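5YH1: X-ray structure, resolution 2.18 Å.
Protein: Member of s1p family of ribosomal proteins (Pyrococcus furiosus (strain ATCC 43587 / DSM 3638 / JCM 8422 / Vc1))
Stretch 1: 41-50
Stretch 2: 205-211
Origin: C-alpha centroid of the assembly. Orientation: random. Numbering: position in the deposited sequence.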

# COMPACT_ATOMS: atom_id res chain seq x y z
N ILE A 41 -18.30 -32.52 -2.48
CA ILE A 41 -17.97 -31.95 -3.78
C ILE A 41 -19.23 -31.54 -4.55
O ILE A 41 -19.28 -30.44 -5.13
CB ILE A 41 -17.11 -32.93 -4.62
CG1 ILE A 41 -15.67 -32.91 -4.09
CG2 ILE A 41 -17.14 -32.56 -6.09
CD1 ILE A 41 -14.76 -33.96 -4.69
N MSE A 42 -20.23 -32.41 -4.54
CA MSE A 42 -21.49 -32.14 -5.24
C MSE A 42 -22.28 -31.05 -4.55
O MSE A 42 -22.92 -30.25 -5.21
CB MSE A 42 -22.33 -33.42 -5.38
CG MSE A 42 -21.70 -34.32 -6.44
SE MSE A 42 -22.75 -35.96 -6.79
CE MSE A 42 -24.03 -35.22 -8.09
N LYS A 43 -22.23 -31.00 -3.23
CA LYS A 43 -22.85 -29.90 -2.48
C LYS A 43 -22.19 -28.55 -2.80
O LYS A 43 -22.88 -27.56 -3.02
CB LYS A 43 -22.78 -30.18 -0.99
CG LYS A 43 -23.51 -29.14 -0.14
CD LYS A 43 -23.49 -29.56 1.32
CE LYS A 43 -24.19 -28.56 2.23
NZ LYS A 43 -23.94 -28.93 3.64
N ALA A 44 -20.86 -28.52 -2.83
CA ALA A 44 -20.13 -27.30 -3.19
C ALA A 44 -20.56 -26.79 -4.55
O ALA A 44 -20.84 -25.61 -4.73
CB ALA A 44 -18.62 -27.55 -3.16
N ALA A 45 -20.62 -27.70 -5.52
CA ALA A 45 -21.01 -27.35 -6.88
C ALA A 45 -22.46 -26.91 -6.95
O ALA A 45 -22.79 -25.99 -7.69
CB ALA A 45 -20.76 -28.52 -7.82
N PHE A 46 -23.33 -27.56 -6.18
CA PHE A 46 -24.72 -27.15 -6.07
C PHE A 46 -24.83 -25.70 -5.58
O PHE A 46 -25.53 -24.88 -6.18
CB PHE A 46 -25.50 -28.08 -5.12
CG PHE A 46 -26.86 -27.55 -4.73
CD1 PHE A 46 -27.95 -27.75 -5.56
CD2 PHE A 46 -27.04 -26.84 -3.55
CE1 PHE A 46 -29.21 -27.25 -5.22
CE2 PHE A 46 -28.29 -26.34 -3.21
CZ PHE A 46 -29.37 -26.55 -4.04
N MSE A 47 -24.13 -25.37 -4.49
CA MSE A 47 -24.20 -24.02 -3.92
C MSE A 47 -23.68 -22.98 -4.88
O MSE A 47 -24.27 -21.91 -5.02
CB MSE A 47 -23.45 -23.97 -2.60
CG MSE A 47 -24.30 -24.61 -1.51
SE MSE A 47 -23.29 -24.71 0.17
CE MSE A 47 -23.46 -22.79 0.63
N ILE A 48 -22.59 -23.29 -5.58
CA ILE A 48 -22.01 -22.34 -6.51
C ILE A 48 -22.95 -22.12 -7.70
O ILE A 48 -23.24 -20.97 -8.06
CB ILE A 48 -20.58 -22.75 -6.93
CG1 ILE A 48 -19.64 -22.55 -5.73
CG2 ILE A 48 -20.08 -21.95 -8.11
CD1 ILE A 48 -18.30 -23.26 -5.85
N ARG A 49 -23.45 -23.21 -8.28
CA ARG A 49 -24.38 -23.13 -9.41
C ARG A 49 -25.66 -22.37 -9.04
O ARG A 49 -26.18 -21.61 -9.84
CB ARG A 49 -24.74 -24.54 -9.92
CG ARG A 49 -23.63 -25.25 -10.68
CD ARG A 49 -23.94 -26.73 -10.85
NE ARG A 49 -25.23 -26.94 -11.54
CZ ARG A 49 -25.42 -26.81 -12.85
NH1 ARG A 49 -24.42 -26.49 -13.66
NH2 ARG A 49 -26.62 -27.00 -13.36
N ARG A 50 -26.15 -22.58 -7.83
CA ARG A 50 -27.37 -21.92 -7.39
C ARG A 50 -27.19 -20.40 -7.29
O ARG A 50 -28.03 -19.64 -7.77
CB ARG A 50 -27.86 -22.49 -6.05
CG ARG A 50 -29.34 -22.25 -5.82
CD ARG A 50 -29.82 -22.77 -4.48
NE ARG A 50 -31.28 -22.77 -4.42
CZ ARG A 50 -32.04 -21.68 -4.28
NH1 ARG A 50 -31.48 -20.47 -4.16
NH2 ARG A 50 -33.37 -21.80 -4.25
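Stretch 2, residues 205-211: EVARYIN

Ala45 lies at the centre of the contact. Its side chain is a single methyl, and here the helices come close: the CA atoms of Ala45 and Ile210 are 4.9 Å apart. Ala45 CB packs 3.5 Å from Tyr209 CB and 3.9 Å from Ile210 CG1. Ala45 CB also lies 4.2 Å from the backbone oxygen Val206 O.

Stretch 1 is helical throughout, within a helix that extends beyond it at both ends. Stretch 2 is the last part of another helix, which runs through Ile210. Asn211 is the first residue to leave helical geometry, with phi/psi of -148/87, yet Asn211 N still donates a hydrogen bond to Ala207 O at 2.9 Å. The two axes approach to 8.5 Å. Their N-to-C directions differ by 52°, with a signed crossing angle of -52°, so the helices run in broadly the same sense.

Apolar side chains extend the contact along both helices. Near the start, Ile41 CG2 is 4.1 Å from Val206 CG2. Ile41 CG2 also sits over one face of the Tyr209 ring, 4.2 Å from its centroid, in a CH-pi contact. Met42, a selenomethionine, approaches the ring obliquely, with Met42 CG 3.6 Å from Tyr209 CE2. Ala44 CB touches Val206 CG1 more loosely, at 4.3 Å. Farther along, Ile48 CG2 meets Ile210 CD1 at 3.7 Å. The CA-to-CB bond of Ile210 points sideways, but the end of its side chain comes nearer to stretch 1.

Arg49 forms the polar edge. Arg49 CG lies 4.1 Å from Ile210 CG2, and Arg49 NH1 donates a hydrogen bond to Ile210 O at 2.8 Å. The acceptor lies near the guanidinium plane. This carbonyl is at the helix end, where the bond gives it a side-chain donor. Within stretch 2, Arg208 NH1 and Glu205 OE1 form a salt bridge at 2.7 Å, apart from the contact.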

# COMPACT_ATOMS: atom_id res chain seq x y z
N GLU A 205 -11.89 -30.70 -9.93
CA GLU A 205 -13.02 -31.65 -9.90
C GLU A 205 -14.32 -30.91 -9.56
O GLU A 205 -15.33 -31.09 -10.25
CB GLU A 205 -12.78 -32.80 -8.93
CG GLU A 205 -11.53 -33.64 -9.23
CD GLU A 205 -11.61 -34.49 -10.50
OE1 GLU A 205 -12.65 -34.51 -11.20
OE2 GLU A 205 -10.61 -35.17 -10.82
N VAL A 206 -14.30 -30.04 -8.55
CA VAL A 206 -15.50 -29.23 -8.26
C VAL A 206 -15.92 -28.46 -9.50
O VAL A 206 -17.12 -28.43 -9.84
CB VAL A 206 -15.31 -28.25 -7.08
CG1 VAL A 206 -16.52 -27.34 -6.96
CG2 VAL A 206 -15.11 -29.01 -5.78
N ALA A 207 -14.96 -27.86 -10.19
CA ALA A 207 -15.26 -27.09 -11.40
C ALA A 207 -15.98 -27.93 -12.47
O ALA A 207 -16.86 -27.43 -13.16
CB ALA A 207 -14.00 -26.48 -11.98
N ARG A 208 -15.59 -29.19 -12.60
CA ARG A 208 -16.23 -30.10 -13.55
C ARG A 208 -17.70 -30.34 -13.19
O ARG A 208 -18.55 -30.43 -14.07
CB ARG A 208 -15.46 -31.43 -13.65
CG ARG A 208 -14.09 -31.31 -14.30
CD ARG A 208 -13.30 -32.61 -14.26
NE ARG A 208 -14.09 -33.70 -14.85
CZ ARG A 208 -14.78 -34.62 -14.16
NH1 ARG A 208 -14.77 -34.65 -12.83
NH2 ARG A 208 -15.48 -35.52 -14.81
N TYR A 209 -18.00 -30.45 -11.89
CA TYR A 209 -19.38 -30.56 -11.45
C TYR A 209 -20.17 -29.26 -11.64
O TYR A 209 -21.35 -29.28 -11.96
CB TYR A 209 -19.46 -31.01 -9.99
CG TYR A 209 -19.17 -32.48 -9.81
CD1 TYR A 209 -17.86 -32.94 -9.80
CD2 TYR A 209 -20.19 -33.41 -9.65
CE1 TYR A 209 -17.57 -34.28 -9.63
CE2 TYR A 209 -19.91 -34.76 -9.48
CZ TYR A 209 -18.59 -35.19 -9.48
OH TYR A 209 -18.28 -36.52 -9.32
N ILE A 210 -19.50 -28.11 -11.47
CA ILE A 210 -20.15 -26.83 -11.70
C ILE A 210 -20.52 -26.70 -13.17
O ILE A 210 -21.64 -26.31 -13.49
CB ILE A 210 -19.26 -25.64 -11.28
CG1 ILE A 210 -19.14 -25.59 -9.76
CG2 ILE A 210 -19.83 -24.32 -11.79
CD1 ILE A 210 -17.96 -24.78 -9.26
N ASN A 211 -19.58 -27.02 -14.06
CA ASN A 211 -19.78 -26.83 -15.49
C ASN A 211 -19.03 -27.89 -16.31
O ASN A 211 -17.90 -27.67 -16.74
CB ASN A 211 -19.34 -25.42 -15.90
CG ASN A 211 -19.70 -25.09 -17.33
OD1 ASN A 211 -20.25 -25.91 -18.05
ND2 ASN A 211 -19.39 -23.87 -17.75